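Local coordinates for protein CRISPR-associated endoribonuclease Cse3 (Thermus thermophilus, PDB 2Y8Y) that cleaves CRISPR repeat RNA as an endoribonuclease, yielding mature crRNA that it keeps bound after processing, at residues W6-L10 / T69-W73; L99-A105 / V178-L184; S16-D22 / D77-A81. One frame throughout, in Å; residues are numbered along the deposited sequence.

Contact 1: W6-L10 / T69-W73; sequences WLTKL and TEPDW
Build W6-L10 as an extended strand, phi/psi near -110/127, with W6, T8 and L10 pointing their CA-CB bonds toward the loop T69-W73. The loop runs 23° from the strand end to end and comes nearest at W6-E70, with 6.4 Å between CA atoms. No backbone hydrogen bond joins the two; the strand pairs instead with 62-67 and 81-89 on its two edges. Starting the loop, T69 sets its carbonyl O 3.5 Å from W6 CD1, while its side chain turns away to hydrogen-bond E46. E70 follows in an extended t,t rotamer and lays CG over the six-membered ring of W6 (chi1 m, chi2 82°), 3.8 Å from CG to the centroid, a CH-pi contact. P71 repeats this over the five-membered ring, its CD 4.2 Å from that centroid, and brings CG to 3.9 Å from T8 OG1. W73, chi1 m, opens a 3-10 turn and donates NE1-H to T8 OG1 at 2.9 Å; one face of its indole receives L10 CD1, 4.1 Å from CZ3. L33 of helix 26-34 also packs on both. So a connecting loop covers an inner strand, 5-12, of the four-stranded antiparallel sheet in this ferredoxin-like Cas6-family protein.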
loop_
_atom_site.group_PDB
_atom_site.type_symbol
_atom_site.label_atom_id
_atom_site.label_comp_id
_atom_site.label_asym_id
_atom_site.label_seq_id
_atom_site.Cartn_x
_atom_site.Cartn_y
_atom_site.Cartn_z
ATOM N N TRP A 6 -6.359 2.680 10.932
ATOM C CA TRP A 6 -6.469 1.340 11.492
ATOM C C TRP A 6 -5.640 0.360 10.688
ATOM O O TRP A 6 -5.727 0.325 9.459
ATOM C CB TRP A 6 -7.924 0.874 11.489
ATOM C CG TRP A 6 -8.773 1.627 12.445
ATOM C CD1 TRP A 6 -9.346 2.842 12.244
ATOM C CD2 TRP A 6 -9.139 1.215 13.767
ATOM N NE1 TRP A 6 -10.059 3.220 13.370
ATOM C CE2 TRP A 6 -9.946 2.233 14.314
ATOM C CE3 TRP A 6 -8.867 0.078 14.535
ATOM C CZ2 TRP A 6 -10.481 2.148 15.605
ATOM C CZ3 TRP A 6 -9.400 -0.004 15.807
ATOM C CH2 TRP A 6 -10.196 1.024 16.329
ATOM N N LEU A 7 -4.834 -0.435 11.381
ATOM C CA LEU A 7 -4.085 -1.505 10.757
ATOM C C LEU A 7 -4.651 -2.844 11.186
ATOM O O LEU A 7 -4.749 -3.117 12.380
ATOM C CB LEU A 7 -2.613 -1.439 11.157
ATOM C CG LEU A 7 -1.933 -0.144 10.748
ATOM C CD1 LEU A 7 -0.436 -0.190 11.027
ATOM C CD2 LEU A 7 -2.220 0.109 9.278
ATOM N N THR A 8 -5.031 -3.673 10.220
ATOM C CA THR A 8 -5.489 -5.028 10.509
ATOM C C THR A 8 -4.571 -6.021 9.832
ATOM O O THR A 8 -4.318 -5.921 8.640
ATOM C CB THR A 8 -6.912 -5.278 9.972
ATOM O OG1 THR A 8 -7.798 -4.269 10.475
ATOM C CG2 THR A 8 -7.423 -6.665 10.376
ATOM N N LYS A 9 -4.075 -6.985 10.601
ATOM C CA LYS A 9 -3.359 -8.111 10.032
ATOM C C LYS A 9 -4.326 -9.271 9.860
ATOM O O LYS A 9 -4.947 -9.721 10.833
ATOM C CB LYS A 9 -2.211 -8.531 10.947
ATOM C CG LYS A 9 -1.443 -9.750 10.469
ATOM C CD LYS A 9 -0.259 -10.020 11.381
ATOM C CE LYS A 9 0.258 -11.437 11.223
ATOM N NZ LYS A 9 1.253 -11.761 12.283
ATOM N N LEU A 10 -4.464 -9.746 8.627
ATOM C CA LEU A 10 -5.239 -10.952 8.352
ATOM C C LEU A 10 -4.299 -12.075 7.947
ATOM O O LEU A 10 -3.467 -11.903 7.059
ATOM C CB LEU A 10 -6.248 -10.715 7.225
ATOM C CG LEU A 10 -7.181 -9.509 7.321
ATOM C CD1 LEU A 10 -7.918 -9.298 6.006
ATOM C CD2 LEU A 10 -8.177 -9.652 8.467
ATOM N N THR A 69 -11.075 4.433 8.581
ATOM C CA THR A 69 -12.225 4.321 9.476
ATOM C C THR A 69 -12.214 2.944 10.103
ATOM O O THR A 69 -11.514 2.053 9.657
ATOM C CB THR A 69 -13.549 4.575 8.734
ATOM O OG1 THR A 69 -13.847 3.482 7.848
ATOM C CG2 THR A 69 -13.467 5.873 7.929
ATOM N N GLU A 70 -12.980 2.766 11.170
ATOM C CA GLU A 70 -12.897 1.522 11.908
ATOM C C GLU A 70 -13.544 0.402 11.110
ATOM O O GLU A 70 -14.721 0.480 10.773
ATOM C CB GLU A 70 -13.567 1.654 13.277
ATOM C CG GLU A 70 -13.255 0.470 14.165
ATOM C CD GLU A 70 -13.900 0.577 15.522
ATOM O OE1 GLU A 70 -14.517 1.622 15.789
ATOM O OE2 GLU A 70 -13.784 -0.386 16.313
ATOM N N PRO A 71 -12.769 -0.645 10.797
ATOM C CA PRO A 71 -13.312 -1.721 9.967
ATOM C C PRO A 71 -14.195 -2.658 10.777
ATOM O O PRO A 71 -14.035 -2.747 11.994
ATOM C CB PRO A 71 -12.054 -2.464 9.511
ATOM C CG PRO A 71 -11.082 -2.259 10.641
ATOM C CD PRO A 71 -11.382 -0.909 11.223
ATOM N N ASP A 72 -15.128 -3.332 10.115
ATOM C CA ASP A 72 -15.873 -4.398 10.773
ATOM C C ASP A 72 -15.614 -5.708 10.037
ATOM O O ASP A 72 -16.153 -5.974 8.958
ATOM C CB ASP A 72 -17.368 -4.084 10.896
ATOM C CG ASP A 72 -18.059 -4.967 11.939
ATOM O OD1 ASP A 72 -17.679 -6.152 12.031
ATOM O OD2 ASP A 72 -18.960 -4.493 12.687
ATOM N N TRP A 73 -14.761 -6.526 10.633
ATOM C CA TRP A 73 -14.334 -7.755 9.989
ATOM C C TRP A 73 -15.291 -8.929 10.168
ATOM O O TRP A 73 -15.001 -10.031 9.718
ATOM C CB TRP A 73 -12.915 -8.129 10.421
ATOM C CG TRP A 73 -11.932 -7.114 9.963
ATOM C CD1 TRP A 73 -11.267 -6.203 10.733
ATOM C CD2 TRP A 73 -11.539 -6.856 8.608
ATOM N NE1 TRP A 73 -10.461 -5.414 9.947
ATOM C CE2 TRP A 73 -10.612 -5.790 8.638
ATOM C CE3 TRP A 73 -11.868 -7.432 7.376
ATOM C CZ2 TRP A 73 -10.008 -5.288 7.477
ATOM C CZ3 TRP A 73 -11.268 -6.940 6.231
ATOM C CH2 TRP A 73 -10.352 -5.867 6.288
#

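Contact 2: L99-A105 / V178-L184; sequences LRFRLRA and VLFEGRL
Two neighbouring strands of the second antiparallel sheet of this ferredoxin-like protein meet here, L99-A105 against V178-L184. Their axes approach to 4.6 Å, with directions 152° apart. The register is unbroken: L99-L184, F101-G182, L103-F180 and A105-V178 are hydrogen-bonded pairs, and R100-R183, R102-E181 and R104-L179 the non-hydrogen-bonded pairs between them. Each hydrogen-bonded pair satisfies both its amides and both its carbonyls. The bonds from L99 N to L184 O, F101 N to G182 O and L103 N to F180 O are 2.9 Å, and A105 N to V178 O is 2.8 Å; in return L184 N to L99 O, F180 N to L103 O and V178 N to A105 O are 2.8 Å, and G182 N to F101 O is 3.1 Å. The amides and carbonyls of R100, R102 and R104 face outward, where strand 211-214 and G209 supply backbone partners; L179 bonds likewise to strand 150-160. The face bearing L99, F101, L103, A105, V178, F180 and L184 is buried, with L130 of helix 123-136 over F101, L103 and F180. F101, chi1 p, folds its ring over the backbone of G182, where a CB would clash; its CD1 touches L184 CD2 at 3.7 Å. The other face carries five charged residues along with the buried L179: R183 makes a cation-pi contact with W149, R100 NH2 a weak hydrogen bond to P215 O, and R104 NH2 a weak one to Q154 OE1. R102, with chi1 and chi2 t and chi3 m, closes a salt bridge from NH2 to E181 OE2 at 2.5 Å.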
loop_
_atom_site.group_PDB
_atom_site.type_symbol
_atom_site.label_atom_id
_atom_site.label_comp_id
_atom_site.label_asym_id
_atom_site.label_seq_id
_atom_site.Cartn_x
_atom_site.Cartn_y
_atom_site.Cartn_z
ATOM N N LEU A 99 12.729 6.945 9.482
ATOM C CA LEU A 99 11.846 5.785 9.517
ATOM C C LEU A 99 12.251 4.774 8.464
ATOM O O LEU A 99 12.676 5.146 7.376
ATOM C CB LEU A 99 10.405 6.213 9.243
ATOM C CG LEU A 99 9.822 7.231 10.220
ATOM C CD1 LEU A 99 8.545 7.804 9.654
ATOM C CD2 LEU A 99 9.600 6.575 11.588
ATOM N N ARG A 100 12.101 3.491 8.775
ATOM C CA ARG A 100 12.144 2.472 7.731
ATOM C C ARG A 100 10.816 2.471 7.003
ATOM O O ARG A 100 9.777 2.840 7.565
ATOM C CB ARG A 100 12.387 1.091 8.341
ATOM C CG ARG A 100 13.683 0.971 9.118
ATOM C CD ARG A 100 13.801 -0.398 9.809
ATOM N NE ARG A 100 12.893 -0.523 10.947
ATOM C CZ ARG A 100 11.739 -1.186 10.930
ATOM N NH1 ARG A 100 11.336 -1.806 9.829
ATOM N NH2 ARG A 100 10.987 -1.237 12.023
ATOM N N PHE A 101 10.833 2.061 5.742
ATOM C CA PHE A 101 9.585 1.972 4.994
ATOM C C PHE A 101 9.539 0.758 4.079
ATOM O O PHE A 101 10.574 0.193 3.700
ATOM C CB PHE A 101 9.335 3.237 4.167
ATOM C CG PHE A 101 10.178 3.318 2.923
ATOM C CD1 PHE A 101 11.451 3.865 2.968
ATOM C CD2 PHE A 101 9.702 2.824 1.713
ATOM C CE1 PHE A 101 12.251 3.920 1.826
ATOM C CE2 PHE A 101 10.494 2.872 0.562
ATOM C CZ PHE A 101 11.764 3.423 0.612
ATOM N N ARG A 102 8.316 0.377 3.739
ATOM C CA ARG A 102 8.052 -0.645 2.740
ATOM C C ARG A 102 6.901 -0.139 1.886
ATOM O O ARG A 102 5.929 0.428 2.407
ATOM C CB ARG A 102 7.684 -1.964 3.426
ATOM C CG ARG A 102 7.356 -3.103 2.465
ATOM C CD ARG A 102 7.163 -4.425 3.190
ATOM N NE ARG A 102 8.442 -4.921 3.692
ATOM C CZ ARG A 102 9.044 -6.031 3.266
ATOM N NH1 ARG A 102 8.483 -6.786 2.333
ATOM N NH2 ARG A 102 10.204 -6.399 3.792
ATOM N N LEU A 103 7.024 -0.314 0.569
ATOM C CA LEU A 103 5.983 0.128 -0.349
ATOM C C LEU A 103 5.981 -0.753 -1.573
ATOM O O LEU A 103 6.975 -0.802 -2.307
ATOM C CB LEU A 103 6.202 1.577 -0.801
ATOM C CG LEU A 103 5.328 2.058 -1.972
ATOM C CD1 LEU A 103 3.832 2.028 -1.581
ATOM C CD2 LEU A 103 5.762 3.464 -2.441
ATOM N N ARG A 104 4.860 -1.430 -1.804
ATOM C CA ARG A 104 4.669 -2.171 -3.039
ATOM C C ARG A 104 3.861 -1.280 -3.968
ATOM O O ARG A 104 2.725 -0.931 -3.651
ATOM C CB ARG A 104 3.903 -3.468 -2.773
ATOM C CG ARG A 104 4.103 -4.493 -3.883
ATOM C CD ARG A 104 3.243 -5.737 -3.682
ATOM N NE ARG A 104 3.684 -6.810 -4.564
ATOM C CZ ARG A 104 3.047 -7.962 -4.714
ATOM N NH1 ARG A 104 1.916 -8.188 -4.055
ATOM N NH2 ARG A 104 3.539 -8.881 -5.539
ATOM N N ALA A 105 4.449 -0.899 -5.101
ATOM C CA ALA A 105 3.888 0.159 -5.941
ATOM C C ALA A 105 3.892 -0.208 -7.407
ATOM O O ALA A 105 4.477 -1.206 -7.803
ATOM C CB ALA A 105 4.678 1.431 -5.766
ATOM N N VAL A 178 6.268 -3.377 -7.917
ATOM C CA VAL A 178 7.642 -3.201 -7.497
ATOM C C VAL A 178 7.640 -3.015 -5.986
ATOM O O VAL A 178 6.998 -2.082 -5.471
ATOM C CB VAL A 178 8.248 -1.960 -8.177
ATOM C CG1 VAL A 178 9.692 -1.765 -7.748
ATOM C CG2 VAL A 178 8.169 -2.096 -9.675
ATOM N N LEU A 179 8.322 -3.911 -5.277
ATOM C CA LEU A 179 8.396 -3.863 -3.825
ATOM C C LEU A 179 9.666 -3.149 -3.377
ATOM O O LEU A 179 10.777 -3.675 -3.534
ATOM C CB LEU A 179 8.351 -5.283 -3.246
ATOM C CG LEU A 179 8.383 -5.374 -1.721
ATOM C CD1 LEU A 179 7.174 -4.674 -1.098
ATOM C CD2 LEU A 179 8.413 -6.833 -1.324
ATOM N N PHE A 180 9.490 -1.947 -2.825
ATOM C CA PHE A 180 10.588 -1.123 -2.328
ATOM C C PHE A 180 10.697 -1.262 -0.816
ATOM O O PHE A 180 9.678 -1.318 -0.110
ATOM C CB PHE A 180 10.316 0.367 -2.578
ATOM C CG PHE A 180 10.213 0.778 -4.025
ATOM C CD1 PHE A 180 11.356 0.972 -4.804
ATOM C CD2 PHE A 180 8.974 1.077 -4.573
ATOM C CE1 PHE A 180 11.255 1.429 -6.119
ATOM C CE2 PHE A 180 8.860 1.522 -5.878
ATOM C CZ PHE A 180 10.011 1.688 -6.659
ATOM N N GLU A 181 11.927 -1.279 -0.309
ATOM C CA GLU A 181 12.172 -1.187 1.132
ATOM C C GLU A 181 13.373 -0.291 1.349
ATOM O O GLU A 181 14.345 -0.365 0.601
ATOM C CB GLU A 181 12.467 -2.568 1.706
ATOM C CG GLU A 181 12.578 -2.584 3.204
ATOM C CD GLU A 181 12.659 -3.988 3.752
ATOM O OE1 GLU A 181 13.692 -4.649 3.529
ATOM O OE2 GLU A 181 11.684 -4.426 4.397
ATOM N N GLY A 182 13.333 0.566 2.357
ATOM C CA GLY A 182 14.469 1.423 2.605
ATOM C C GLY A 182 14.303 2.263 3.850
ATOM O O GLY A 182 13.569 1.900 4.769
ATOM N N ARG A 183 15.021 3.377 3.870
ATOM C CA ARG A 183 14.947 4.309 4.992
ATOM C C ARG A 183 14.701 5.707 4.449
ATOM O O ARG A 183 15.261 6.118 3.429
ATOM C CB ARG A 183 16.233 4.267 5.827
ATOM C CG ARG A 183 16.459 2.951 6.532
ATOM C CD ARG A 183 17.741 2.966 7.356
ATOM N NE ARG A 183 17.675 3.871 8.507
ATOM C CZ ARG A 183 18.512 4.886 8.711
ATOM N NH1 ARG A 183 19.479 5.135 7.841
ATOM N NH2 ARG A 183 18.382 5.650 9.785
ATOM N N LEU A 184 13.836 6.430 5.134
ATOM C CA LEU A 184 13.485 7.780 4.726
ATOM C C LEU A 184 13.447 8.716 5.923
ATOM O O LEU A 184 13.591 8.291 7.076
ATOM C CB LEU A 184 12.162 7.795 3.953
ATOM C CG LEU A 184 10.917 7.215 4.638
ATOM C CD1 LEU A 184 10.481 8.069 5.824
ATOM C CD2 LEU A 184 9.773 7.092 3.642
#

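Contact 3: S16-D22 / D77-A81; sequences SRAARRD and DEGYA
An N-capped helix start meets a type II beta turn: S16 caps the helix that begins at R17, and D77-Y80 forms the turn, closed by Y80 N to D77 O at 3.2 Å. G79 takes the positive phi of the turn's third position (81/-3). The two segments come nearest at A19-Y80, with 5.6 Å between CA atoms. S16, chi1 t (161°), carries OG back under the first turn to accept A19 N at 3.0 Å. The same OG binds a water at 2.8 Å, which donates to E78 O at 3.0 Å and so bridges cap and turn; S16 CB lies 3.6 Å from G79 O. Y80 does most of the bridging. With chi1 at 180° and chi2 at 89°, its ring reaches along the helix, CE1 3.6 Å from A19 CA, CD1 3.9 Å from A18 CB, and A19 CB over one face. D77, chi1 m, brings OD2 to 3.8 Å from A18 CB. M29 of helix 26-34 and L12 of strand 5-12 also pack on the tyrosine. About 8 Å separates the D22 side chain from that of Y27, inferred to stabilise the transition state. D22, chi1 m and chi2 -9°, splits its carboxylate: OD1 takes R21 NE at 2.9 Å in a salt bridge, while OD2, also bonded to T32, accepts the hydrogen bond from Y80 OH at 2.6 Å.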
loop_
_atom_site.group_PDB
_atom_site.type_symbol
_atom_site.label_atom_id
_atom_site.label_comp_id
_atom_site.label_asym_id
_atom_site.label_seq_id
_atom_site.Cartn_x
_atom_site.Cartn_y
_atom_site.Cartn_z
ATOM N N SER A 16 -9.407 -22.431 2.876
ATOM C CA SER A 16 -10.604 -21.749 2.402
ATOM C C SER A 16 -10.547 -21.478 0.907
ATOM O O SER A 16 -9.600 -20.862 0.417
ATOM C CB SER A 16 -10.793 -20.424 3.136
ATOM O OG SER A 16 -11.664 -19.580 2.404
ATOM N N ARG A 17 -11.567 -21.929 0.183
ATOM C CA ARG A 17 -11.655 -21.663 -1.248
ATOM C C ARG A 17 -11.722 -20.163 -1.519
ATOM O O ARG A 17 -11.111 -19.668 -2.465
ATOM C CB ARG A 17 -12.878 -22.352 -1.848
ATOM C CG ARG A 17 -13.096 -22.042 -3.319
ATOM C CD ARG A 17 -14.389 -22.657 -3.817
ATOM N NE ARG A 17 -14.427 -24.095 -3.578
ATOM C CZ ARG A 17 -15.454 -24.877 -3.889
ATOM N NH1 ARG A 17 -16.537 -24.360 -4.454
ATOM N NH2 ARG A 17 -15.400 -26.177 -3.634
ATOM N N ALA A 18 -12.481 -19.458 -0.684
ATOM C CA ALA A 18 -12.636 -18.012 -0.798
ATOM C C ALA A 18 -11.299 -17.311 -0.617
ATOM O O ALA A 18 -10.965 -16.386 -1.359
ATOM C CB ALA A 18 -13.641 -17.508 0.221
ATOM N N ALA A 19 -10.539 -17.753 0.379
ATOM C CA ALA A 19 -9.222 -17.189 0.632
ATOM C C ALA A 19 -8.298 -17.410 -0.564
ATOM O O ALA A 19 -7.631 -16.481 -1.015
ATOM C CB ALA A 19 -8.620 -17.779 1.900
ATOM N N ARG A 20 -8.269 -18.637 -1.084
ATOM C CA ARG A 20 -7.423 -18.948 -2.236
ATOM C C ARG A 20 -7.829 -18.130 -3.460
ATOM O O ARG A 20 -6.980 -17.665 -4.219
ATOM C CB ARG A 20 -7.456 -20.446 -2.553
ATOM C CG ARG A 20 -6.815 -21.316 -1.490
ATOM C CD ARG A 20 -6.659 -22.745 -1.989
ATOM N NE ARG A 20 -7.918 -23.283 -2.497
ATOM C CZ ARG A 20 -8.757 -24.025 -1.781
ATOM N NH1 ARG A 20 -8.476 -24.321 -0.520
ATOM N NH2 ARG A 20 -9.880 -24.474 -2.326
ATOM N N ARG A 21 -9.132 -17.942 -3.636
ATOM C CA ARG A 21 -9.652 -17.125 -4.729
ATOM C C ARG A 21 -9.141 -15.689 -4.649
ATOM O O ARG A 21 -8.634 -15.143 -5.627
ATOM C CB ARG A 21 -11.178 -17.114 -4.697
ATOM C CG ARG A 21 -11.810 -16.170 -5.704
ATOM C CD ARG A 21 -13.223 -15.808 -5.283
ATOM N NE ARG A 21 -13.235 -15.098 -4.005
ATOM C CZ ARG A 21 -14.205 -15.191 -3.103
ATOM N NH1 ARG A 21 -15.255 -15.972 -3.330
ATOM N NH2 ARG A 21 -14.123 -14.504 -1.971
ATOM N N ASP A 22 -9.282 -15.077 -3.478
ATOM C CA ASP A 22 -8.829 -13.705 -3.290
ATOM C C ASP A 22 -7.320 -13.581 -3.403
ATOM O O ASP A 22 -6.808 -12.570 -3.870
ATOM C CB ASP A 22 -9.277 -13.163 -1.934
ATOM C CG ASP A 22 -10.774 -12.989 -1.846
ATOM O OD1 ASP A 22 -11.450 -13.125 -2.889
ATOM O OD2 ASP A 22 -11.274 -12.707 -0.735
ATOM N N ASP A 77 -16.030 -14.347 5.653
ATOM C CA ASP A 77 -16.568 -15.697 5.755
ATOM C C ASP A 77 -15.929 -16.422 6.924
ATOM O O ASP A 77 -14.773 -16.172 7.260
ATOM C CB ASP A 77 -16.282 -16.498 4.480
ATOM C CG ASP A 77 -16.978 -15.938 3.259
ATOM O OD1 ASP A 77 -17.796 -15.006 3.402
ATOM O OD2 ASP A 77 -16.713 -16.444 2.149
ATOM N N GLU A 78 -16.670 -17.340 7.536
ATOM C CA GLU A 78 -16.074 -18.191 8.553
ATOM C C GLU A 78 -14.954 -19.010 7.921
ATOM O O GLU A 78 -15.099 -19.526 6.814
ATOM C CB GLU A 78 -17.124 -19.110 9.187
ATOM C CG GLU A 78 -18.174 -18.367 9.998
ATOM C CD GLU A 78 -17.562 -17.469 11.059
ATOM O OE1 GLU A 78 -16.426 -17.750 11.497
ATOM O OE2 GLU A 78 -18.213 -16.477 11.451
ATOM N N GLY A 79 -13.829 -19.109 8.620
ATOM C CA GLY A 79 -12.707 -19.890 8.138
ATOM C C GLY A 79 -11.842 -19.186 7.107
ATOM O O GLY A 79 -10.824 -19.730 6.683
ATOM N N TYR A 80 -12.234 -17.976 6.710
ATOM C CA TYR A 80 -11.499 -17.211 5.702
ATOM C C TYR A 80 -10.119 -16.804 6.200
ATOM O O TYR A 80 -9.109 -17.019 5.521
ATOM C CB TYR A 80 -12.297 -15.968 5.293
ATOM C CG TYR A 80 -11.642 -15.077 4.258
ATOM C CD1 TYR A 80 -11.836 -15.299 2.902
ATOM C CD2 TYR A 80 -10.859 -13.994 4.639
ATOM C CE1 TYR A 80 -11.252 -14.473 1.949
ATOM C CE2 TYR A 80 -10.273 -13.164 3.696
ATOM C CZ TYR A 80 -10.472 -13.413 2.354
ATOM O OH TYR A 80 -9.890 -12.586 1.419
ATOM N N ALA A 81 -10.074 -16.217 7.393
ATOM C CA ALA A 81 -8.811 -15.746 7.935
ATOM C C ALA A 81 -8.796 -15.686 9.455
ATOM O O ALA A 81 -9.842 -15.639 10.109
ATOM C CB ALA A 81 -8.476 -14.376 7.357
HETATM O O HOH W 1 -13.884 -19.422 4.077
#

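How the contacts relate
From the N terminus, strand 5-12 provides the first side of contact 1, and helix 17-24 follows to open contact 3. The chain then passes through helix 26-34 and strands 49-52 and 62-67 before its next loop closes contact 1 with 69-73 and, a few residues on, contact 3 with 77-81. The two therefore cross, tying successive parts of one loop to a strand and then to the next helix; they touch where L10 CB meets A81 CB at 4.3 Å. Contact 2 comes later in series, closing a 72-residue excursion between 99-105 and 178-184 within the second sheet. It lies across the chain's centre, about 22 Å from contact 1 and 28 Å from contact 3, centre to centre.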